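Enoyl CoA hydratase/isomerase (Crotonase) (PDB 3I47) probably catalyses the hydration of enoyl-CoA thioesters, or a related isomerisation of acyl-CoA substrates. Local coordinates at residues Leu117-Asp122 with Pro148-Ala153; Ser4-Glu9 with Leu17-Ile22; Ser127-Phe132 with Val184-Leu189. All coordinates share one frame; numbering follows the deposited sequence. Where two conformers were deposited one is given.

Contact 1. Residues Leu117-Asp122 with Pro148-Ala153; sequences LAAACD and PYVVRA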
loop_
_atom_site.group_PDB
_atom_site.type_symbol
_atom_site.label_atom_id
_atom_site.label_comp_id
_atom_site.label_asym_id
_atom_site.label_seq_id
_atom_site.Cartn_x
_atom_site.Cartn_y
_atom_site.Cartn_z
ATOM N N LEU A 117 6.248 -2.541 1.261
ATOM C CA LEU A 117 5.158 -1.573 1.418
ATOM C C LEU A 117 4.271 -1.501 0.180
ATOM O O LEU A 117 3.046 -1.418 0.301
ATOM C CB LEU A 117 5.676 -0.171 1.746
ATOM C CG LEU A 117 6.418 0.043 3.057
ATOM C CD1 LEU A 117 6.656 1.541 3.216
ATOM C CD2 LEU A 117 5.652 -0.509 4.266
ATOM N N ALA A 118 4.889 -1.550 -1.003
ATOM C CA ALA A 118 4.144 -1.558 -2.260
ATOM C C ALA A 118 3.198 -2.756 -2.322
ATOM O O ALA A 118 2.065 -2.630 -2.758
ATOM C CB ALA A 118 5.104 -1.562 -3.465
ATOM N N ALA A 119 3.661 -3.921 -1.864
ATOM C CA ALA A 119 2.825 -5.119 -1.859
ATOM C C ALA A 119 1.699 -5.084 -0.814
ATOM O O ALA A 119 0.633 -5.664 -1.027
ATOM C CB ALA A 119 3.702 -6.364 -1.664
ATOM N N ALA A 120 1.924 -4.417 0.322
ATOM C CA ALA A 120 0.928 -4.371 1.381
ATOM C C ALA A 120 -0.238 -3.460 1.028
ATOM O O ALA A 120 -1.368 -3.676 1.484
ATOM C CB ALA A 120 1.579 -3.892 2.689
ATOM N N CYS A 121 0.055 -2.425 0.244
ATOM C CA CYS A 121 -0.983 -1.500 -0.225
ATOM C C CYS A 121 -1.882 -2.195 -1.248
ATOM O O CYS A 121 -1.469 -3.155 -1.898
ATOM C CB CYS A 121 -0.357 -0.259 -0.853
ATOM S SG CYS A 121 0.394 0.849 0.372
ATOM N N ASP A 122 -3.102 -1.692 -1.401
ATOM C CA ASP A 122 -4.014 -2.265 -2.407
ATOM C C ASP A 122 -3.466 -2.067 -3.817
ATOM O O ASP A 122 -3.598 -2.945 -4.677
ATOM C CB ASP A 122 -5.392 -1.605 -2.379
ATOM C CG ASP A 122 -6.131 -1.807 -1.083
ATOM O OD1 ASP A 122 -6.101 -2.921 -0.510
ATOM O OD2 ASP A 122 -6.775 -0.827 -0.664
ATOM N N PRO A 148 4.408 -12.478 3.335
ATOM C CA PRO A 148 3.000 -12.804 3.020
ATOM C C PRO A 148 2.378 -11.838 2.003
ATOM O O PRO A 148 1.605 -12.252 1.129
ATOM C CB PRO A 148 2.299 -12.695 4.379
ATOM C CG PRO A 148 3.414 -12.881 5.405
ATOM C CD PRO A 148 4.580 -12.167 4.765
ATOM N N TYR A 149 2.736 -10.567 2.099
ATOM C CA TYR A 149 2.197 -9.534 1.215
ATOM C C TYR A 149 2.756 -9.668 -0.192
ATOM O O TYR A 149 2.014 -9.548 -1.165
ATOM C CB TYR A 149 2.496 -8.151 1.802
ATOM C CG TYR A 149 2.078 -8.101 3.251
ATOM C CD1 TYR A 149 0.741 -7.881 3.596
ATOM C CD2 TYR A 149 3.010 -8.315 4.275
ATOM C CE1 TYR A 149 0.341 -7.859 4.936
ATOM C CE2 TYR A 149 2.616 -8.300 5.617
ATOM C CZ TYR A 149 1.276 -8.070 5.930
ATOM O OH TYR A 149 0.887 -8.044 7.248
ATOM N N VAL A 150 4.054 -9.945 -0.293
ATOM C CA VAL A 150 4.676 -10.114 -1.605
ATOM C C VAL A 150 4.100 -11.368 -2.299
ATOM O O VAL A 150 3.730 -11.324 -3.478
ATOM C CB VAL A 150 6.212 -10.214 -1.495
ATOM C CG1 VAL A 150 6.823 -10.527 -2.866
ATOM C CG2 VAL A 150 6.791 -8.897 -0.927
ATOM N N VAL A 151 4.011 -12.473 -1.567
ATOM C CA VAL A 151 3.489 -13.711 -2.172
ATOM C C VAL A 151 2.034 -13.503 -2.608
ATOM O O VAL A 151 1.659 -13.957 -3.691
ATOM C CB VAL A 151 3.641 -14.912 -1.229
ATOM C CG1 VAL A 151 2.884 -16.145 -1.758
ATOM C CG2 VAL A 151 5.127 -15.244 -1.038
ATOM N N ARG A 152 1.238 -12.795 -1.801
ATOM C CA ARG A 152 -0.145 -12.484 -2.197
ATOM C C ARG A 152 -0.200 -11.650 -3.483
ATOM O O ARG A 152 -1.020 -11.917 -4.369
ATOM C CB ARG A 152 -0.906 -11.779 -1.070
ATOM C CG ARG A 152 -2.379 -11.540 -1.416
ATOM C CD ARG A 152 -3.154 -11.079 -0.203
ATOM N NE ARG A 152 -2.752 -9.742 0.231
ATOM C CZ ARG A 152 -3.237 -9.128 1.309
ATOM N NH1 ARG A 152 -4.140 -9.739 2.079
ATOM N NH2 ARG A 152 -2.818 -7.906 1.623
ATOM N N ALA A 153 0.673 -10.651 -3.581
ATOM C CA ALA A 153 0.662 -9.709 -4.702
ATOM C C ALA A 153 1.109 -10.312 -6.030
ATOM O O ALA A 153 0.454 -10.095 -7.061
ATOM C CB ALA A 153 1.495 -8.465 -4.359
HETATM O O HOH W 1 -0.465 -8.250 -0.998
HETATM O O HOH W 2 -2.402 -5.769 -0.620
#
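Ala119 directs its methyl toward the helical segment 148-153, where CB lies 3.6 Å from the carbonyl O of Tyr149. Three side chains surround that methyl at van der Waals distance: CB of Tyr149, CG2 of Val150 and CB of Ala153, the last 4.1 Å from Ala119 CB. Val150 points away, yet CG2, anti to its own carbonyl carbon, still reaches the methyl. Tyr149 leans on the neighbouring residue, its CD1 resting 4.2 Å from Ala120 CB, with the ring turned obliquely to Ala120 CA. Small residues on helix 113-120 thus let helix 147-154 come close, with CA atoms of Ala119 and Val150 only 5.3 Å apart, and join two helices of the crotonase fold. Beyond them, Met92 and Ser96 of helix 78-97 touch Tyr149, while Phe163 of helix 156-165 packs on Val150.

No direct hydrogen bond crosses the contact; water does the polar work. One molecule lies 2.8 Å from both Ala119 O and Tyr149 O, within hydrogen-bonding reach of each, and accepts from Arg152 NE, lying in the guanidinium plane at its edge. A second water, 3.1 Å from Cys121 O, also takes a weak bond from Arg152 NH2. Arg152 points toward the segment 117-122, and its guanidinium meets Ala120 O at the edge, NH2 to O 4.5 Å.

Contact 2. Residues Ser4-Glu9 with Leu17-Ile22; sequences SDLLYE and LTMNRI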
loop_
_atom_site.group_PDB
_atom_site.type_symbol
_atom_site.label_atom_id
_atom_site.label_comp_id
_atom_site.label_asym_id
_atom_site.label_seq_id
_atom_site.Cartn_x
_atom_site.Cartn_y
_atom_site.Cartn_z
ATOM N N SER A 4 10.313 16.367 10.425
ATOM C CA SER A 4 10.547 16.468 8.990
ATOM C C SER A 4 10.849 15.139 8.302
ATOM O O SER A 4 10.914 15.095 7.073
ATOM C CB SER A 4 11.663 17.473 8.692
ATOM O OG SER A 4 12.854 17.117 9.370
ATOM N N ASP A 5 11.013 14.066 9.073
ATOM C CA ASP A 5 11.309 12.751 8.472
ATOM C C ASP A 5 10.122 12.125 7.751
ATOM O O ASP A 5 10.303 11.410 6.760
ATOM C CB ASP A 5 11.851 11.771 9.515
ATOM C CG ASP A 5 13.329 11.987 9.810
ATOM O OD1 ASP A 5 13.916 12.993 9.348
ATOM O OD2 ASP A 5 13.917 11.151 10.508
ATOM N N LEU A 6 8.924 12.376 8.262
ATOM C CA LEU A 6 7.720 11.844 7.661
ATOM C C LEU A 6 6.669 12.935 7.675
ATOM O O LEU A 6 6.278 13.402 8.747
ATOM C CB LEU A 6 7.250 10.610 8.429
ATOM C CG LEU A 6 6.029 9.952 7.796
ATOM C CD1 LEU A 6 6.459 9.130 6.598
ATOM C CD2 LEU A 6 5.293 9.115 8.793
ATOM N N LEU A 7 6.247 13.358 6.486
ATOM C CA LEU A 7 5.259 14.403 6.342
ATOM C C LEU A 7 3.864 13.804 6.254
ATOM O O LEU A 7 3.694 12.680 5.789
ATOM C CB LEU A 7 5.555 15.266 5.109
ATOM C CG LEU A 7 6.965 15.853 5.015
ATOM C CD1 LEU A 7 7.187 16.515 3.661
ATOM C CD2 LEU A 7 7.251 16.831 6.161
ATOM N N TYR A 8 2.878 14.538 6.742
ATOM C CA TYR A 8 1.491 14.078 6.689
ATOM C C TYR A 8 0.573 15.245 6.395
ATOM O O TYR A 8 0.587 16.248 7.116
ATOM C CB TYR A 8 1.115 13.394 8.008
ATOM C CG TYR A 8 -0.306 12.897 8.083
ATOM C CD1 TYR A 8 -0.824 12.055 7.095
ATOM C CD2 TYR A 8 -1.132 13.259 9.153
ATOM C CE1 TYR A 8 -2.139 11.601 7.158
ATOM C CE2 TYR A 8 -2.440 12.804 9.231
ATOM C CZ TYR A 8 -2.936 11.981 8.232
ATOM O OH TYR A 8 -4.231 11.528 8.317
ATOM N N GLU A 9 -0.213 15.128 5.326
ATOM C CA GLU A 9 -1.203 16.152 4.987
ATOM C C GLU A 9 -2.417 15.527 4.316
ATOM O O GLU A 9 -2.329 14.425 3.771
ATOM C CB GLU A 9 -0.603 17.263 4.114
ATOM C CG GLU A 9 -0.353 16.916 2.649
ATOM C CD GLU A 9 0.006 18.141 1.811
ATOM O OE1 GLU A 9 -0.706 19.167 1.898
ATOM O OE2 GLU A 9 1.000 18.079 1.054
ATOM N N LEU A 17 1.002 10.372 3.196
ATOM C CA LEU A 17 2.172 10.164 4.059
ATOM C C LEU A 17 3.379 10.196 3.157
ATOM O O LEU A 17 3.460 9.401 2.218
ATOM C CB LEU A 17 2.104 8.810 4.775
ATOM C CG LEU A 17 1.211 8.566 5.998
ATOM C CD1 LEU A 17 -0.269 8.498 5.641
ATOM C CD2 LEU A 17 1.657 7.281 6.673
ATOM N N THR A 18 4.313 11.107 3.425
ATOM C CA THR A 18 5.500 11.245 2.582
ATOM C C THR A 18 6.800 10.997 3.350
ATOM O O THR A 18 7.166 11.778 4.236
ATOM C CB THR A 18 5.537 12.641 1.911
ATOM O OG1 THR A 18 4.299 12.867 1.228
ATOM C CG2 THR A 18 6.679 12.736 0.910
ATOM N N MET A 19 7.502 9.925 2.991
ATOM C CA MET A 19 8.830 9.676 3.551
ATOM C C MET A 19 9.782 10.765 3.060
ATOM O O MET A 19 9.903 11.002 1.859
ATOM C CB MET A 19 9.323 8.283 3.160
ATOM C CG MET A 19 8.505 7.145 3.805
ATOM S SD MET A 19 8.958 5.421 3.339
ATOM C CE MET A 19 8.554 5.395 1.576
ATOM N N ASN A 20 10.458 11.423 4.000
ATOM C CA ASN A 20 11.167 12.659 3.675
ATOM C C ASN A 20 12.610 12.675 4.200
ATOM O O ASN A 20 13.182 13.751 4.454
ATOM C CB ASN A 20 10.348 13.855 4.203
ATOM C CG ASN A 20 10.812 15.190 3.642
ATOM O OD1 ASN A 20 11.029 15.338 2.439
ATOM N ND2 ASN A 20 10.965 16.178 4.526
ATOM N N ARG A 21 13.207 11.494 4.344
ATOM C CA ARG A 21 14.641 11.403 4.665
ATOM C C ARG A 21 15.445 11.452 3.372
ATOM O O ARG A 21 16.011 10.445 2.940
ATOM C CB ARG A 21 14.959 10.136 5.456
ATOM C CG ARG A 21 14.449 10.158 6.884
ATOM C CD ARG A 21 15.095 9.017 7.666
ATOM N NE ARG A 21 14.633 8.932 9.051
ATOM C CZ ARG A 21 15.025 7.976 9.895
ATOM N NH1 ARG A 21 15.886 7.052 9.492
ATOM N NH2 ARG A 21 14.567 7.950 11.139
ATOM N N ILE A 22 15.464 12.627 2.744
ATOM C CA ILE A 22 16.044 12.775 1.410
ATOM C C ILE A 22 17.532 12.416 1.371
ATOM O O ILE A 22 17.970 11.676 0.490
ATOM C CB ILE A 22 15.763 14.194 0.836
ATOM C CG1 ILE A 22 14.253 14.342 0.556
ATOM C CG2 ILE A 22 16.629 14.455 -0.417
ATOM C CD1 ILE A 22 13.813 15.769 0.228
HETATM O O HOH W 3 12.343 9.379 11.921
#
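The guanidinium of Arg21 meets Asp5 at its edge: OD2 of the carboxylate lies tilted somewhat out of the guanidinium plane, 2.7 Å from NE, and takes a second, weak bond from NH2. The two flat groups are strongly turned, their planes 69° apart, and NE approaches OD2 from above the carboxylate plane. In the guanidinium plane, again at the edge, a water accepts from NH2 and donates to Asp5 OD2, bridging the two groups beside the salt bridge. Arg21 NH1 has a further acidic partner in Asp29, so two carboxylates, Asp5 and Asp29, probably share the neutralisation of this cation.

ND2 of Asn20 donates to Ser4 O over 2.8 Å from within the carbonyl plane, and that oxygen lies close to the amide plane. CG stands anti to the backbone N (chi1 -166°), and Leu7 CD1 packs 3.9 Å from Asn20 CG. OD1 of the same amide accepts from Asn57. The Tyr8 ring is met obliquely by Leu17, whose CD1 is 3.9 Å from the ring's CD1.

Between these side chains run the backbone bonds. Leu7 and Thr18 form a hydrogen-bonded pair, N to O 2.9 Å both ways, and Asn20 N donates to Asp5 O beyond the paired strands. Leu6 and Tyr8 share a face with Leu17 and Met19; Leu6 CD1 touches Met19 CG at 4.0 Å, and helix 30-45 covers Leu6 and Tyr8. Thr18 OG1, on the other face, bonds to Lys55. The arrangement is that of an antiparallel beta hairpin, strands 6-11 and 14-19, forming one border of the six-stranded mixed sheet of the crotonase fold.

Contact 3. Residues Ser127-Phe132 with Val184-Leu189; sequences STSARF and VPDDTL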
loop_
_atom_site.group_PDB
_atom_site.type_symbol
_atom_site.label_atom_id
_atom_site.label_comp_id
_atom_site.label_asym_id
_atom_site.label_seq_id
_atom_site.Cartn_x
_atom_site.Cartn_y
_atom_site.Cartn_z
ATOM N N SER A 127 6.949 4.944 -11.176
ATOM C CA SER A 127 7.533 5.675 -12.294
ATOM C C SER A 127 8.302 4.672 -13.165
ATOM O O SER A 127 8.693 3.592 -12.698
ATOM C CB SER A 127 8.475 6.766 -11.775
ATOM O OG SER A 127 9.501 6.161 -11.028
ATOM N N THR A 128 8.508 5.019 -14.431
ATOM C CA THR A 128 9.172 4.099 -15.362
ATOM C C THR A 128 10.587 3.741 -14.899
ATOM O O THR A 128 11.087 2.654 -15.209
ATOM C CB THR A 128 9.231 4.681 -16.795
ATOM O OG1 THR A 128 9.912 5.936 -16.776
ATOM C CG2 THR A 128 7.830 4.885 -17.351
ATOM N N SER A 129 11.208 4.636 -14.143
ATOM C CA SER A 129 12.583 4.433 -13.679
ATOM C C SER A 129 12.690 3.708 -12.329
ATOM O O SER A 129 13.807 3.474 -11.845
ATOM C CB SER A 129 13.333 5.773 -13.633
ATOM O OG SER A 129 13.553 6.271 -14.941
ATOM N N ALA A 130 11.554 3.346 -11.723
ATOM C CA ALA A 130 11.548 2.631 -10.432
ATOM C C ALA A 130 12.191 1.247 -10.546
ATOM O O ALA A 130 12.115 0.609 -11.599
ATOM C CB ALA A 130 10.128 2.508 -9.885
ATOM N N ARG A 131 12.859 0.814 -9.474
ATOM C CA ARG A 131 13.463 -0.520 -9.435
ATOM C C ARG A 131 13.190 -1.145 -8.085
ATOM O O ARG A 131 13.056 -0.451 -7.075
ATOM C CB ARG A 131 14.977 -0.495 -9.680
ATOM C CG ARG A 131 15.425 0.183 -10.957
ATOM C CD ARG A 131 16.112 1.472 -10.594
ATOM N NE ARG A 131 17.017 1.259 -9.467
ATOM C CZ ARG A 131 17.746 2.203 -8.881
ATOM N NH1 ARG A 131 18.538 1.882 -7.869
ATOM N NH2 ARG A 131 17.705 3.456 -9.312
ATOM N N PHE A 132 13.085 -2.471 -8.073
ATOM C CA PHE A 132 12.729 -3.200 -6.859
ATOM C C PHE A 132 13.728 -4.309 -6.586
ATOM O O PHE A 132 14.358 -4.818 -7.505
ATOM C CB PHE A 132 11.340 -3.834 -7.033
ATOM C CG PHE A 132 10.236 -2.827 -7.215
ATOM C CD1 PHE A 132 9.973 -2.297 -8.475
ATOM C CD2 PHE A 132 9.459 -2.427 -6.123
ATOM C CE1 PHE A 132 8.931 -1.352 -8.638
ATOM C CE2 PHE A 132 8.427 -1.494 -6.278
ATOM C CZ PHE A 132 8.165 -0.977 -7.537
ATOM N N VAL A 184 4.062 4.823 -14.974
ATOM C CA VAL A 184 3.783 6.146 -15.549
ATOM C C VAL A 184 5.063 6.983 -15.669
ATOM O O VAL A 184 6.073 6.677 -15.021
ATOM C CB VAL A 184 2.698 6.888 -14.715
ATOM C CG1 VAL A 184 1.392 6.077 -14.677
ATOM C CG2 VAL A 184 3.202 7.141 -13.308
ATOM N N PRO A 185 5.061 8.036 -16.517
ATOM C CA PRO A 185 6.274 8.824 -16.713
ATOM C C PRO A 185 6.824 9.422 -15.425
ATOM O O PRO A 185 6.052 9.876 -14.578
ATOM C CB PRO A 185 5.812 9.933 -17.672
ATOM C CG PRO A 185 4.694 9.298 -18.436
ATOM C CD PRO A 185 3.971 8.504 -17.392
ATOM N N ASP A 186 8.152 9.410 -15.293
ATOM C CA ASP A 186 8.844 9.905 -14.095
ATOM C C ASP A 186 8.381 11.295 -13.615
ATOM O O ASP A 186 8.094 11.503 -12.428
ATOM C CB ASP A 186 10.359 9.970 -14.352
ATOM C CG ASP A 186 11.021 8.593 -14.487
ATOM O OD1 ASP A 186 10.356 7.552 -14.351
ATOM O OD2 ASP A 186 12.250 8.564 -14.725
ATOM N N ASP A 187 8.324 12.251 -14.534
ATOM C CA ASP A 187 8.137 13.640 -14.128
ATOM C C ASP A 187 6.694 13.959 -13.781
ATOM O O ASP A 187 6.417 15.048 -13.273
ATOM C CB ASP A 187 8.670 14.603 -15.186
ATOM C CG ASP A 187 10.180 14.530 -15.338
ATOM O OD1 ASP A 187 10.875 13.974 -14.450
ATOM O OD2 ASP A 187 10.678 15.040 -16.359
ATOM N N THR A 188 5.783 13.017 -14.042
ATOM C CA THR A 188 4.369 13.219 -13.680
ATOM C C THR A 188 3.791 12.143 -12.751
ATOM O O THR A 188 2.576 11.968 -12.646
ATOM C CB THR A 188 3.487 13.435 -14.914
ATOM O OG1 THR A 188 3.818 12.465 -15.914
ATOM C CG2 THR A 188 3.687 14.838 -15.466
ATOM N N LEU A 189 4.673 11.443 -12.039
ATOM C CA LEU A 189 4.248 10.414 -11.100
ATOM C C LEU A 189 3.305 10.976 -10.035
ATOM O O LEU A 189 2.236 10.402 -9.787
ATOM C CB LEU A 189 5.475 9.756 -10.446
ATOM C CG LEU A 189 5.210 8.696 -9.368
ATOM C CD1 LEU A 189 4.466 7.476 -9.942
ATOM C CD2 LEU A 189 6.534 8.253 -8.734
HETATM O O HOH W 4 9.759 8.831 -17.672
#
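Asp186 has CG anti to its carbonyl carbon (chi1 -69°), and its carboxylate meets the turn at Ser127-Ala130, while Thr128 holds OG1 between its backbone N and carbonyl carbon (chi1 58°), where it reaches the acid. Three bonds grip the carboxylate. Thr128 OG1 donates to OD1 over 2.9 Å, coming from above the carboxylate plane, whereas Ser129 N, 3.0 Å from the same OD1, meets that oxygen's syn lone pair. The other oxygen, OD2, accepts from Ser129 OG at 2.6 Å, likewise through the syn lone pair. Ser129 therefore spans both oxygens with backbone and hydroxyl, which fixes the rotation of the carboxylate, and three donors would help to stabilise its negative charge. A water adds a bridge, donating to Thr128 OG1 and accepting from Asp186 N.

The turn is a type I beta turn, closed by Ala130 N bonding to Ser127 O, and it leads from strand 123-127 of the six-stranded sheet to strand 131-133 of the smaller one. Asp186 stands in the short link between the border strand 182-184 and helix 189-201, so the carboxylate ties together the exits of two adjacent parallel strands of the crotonase fold. Val184 forms a parallel bridge with Ser127, and its O takes a weak bond from Thr128 N.

Leu189 opens helix 189-201 and turns toward Ser127, its CD2 lying 3.9 Å from Ser127 CB. The same side chain also packs on Met105 of strand 102-106 and Ile125 of strand 123-127.

In the fold
Contacts 2 and 3 involve the two borders of the six-stranded sheet: the hairpin of strands 6-11 and 14-19 makes one, and strand 182-184, paired with 123-127, the other. Their centres are about 19 Å apart. Contact 1 joins helices 113-120 and 147-154; its centre is about 22 Å from that of contact 2 and 19 Å from that of contact 3, and no pair of contacts touches. Along the chain contact 2 closes first, whereas contacts 1 and 3 interleave: 117-122, 127-132, 148-153, then 184-189. Helix 113-120 leads into strand 123-127, so contacts 1 and 3 each tie the part around this helix and strand to later chain within the crotonase fold.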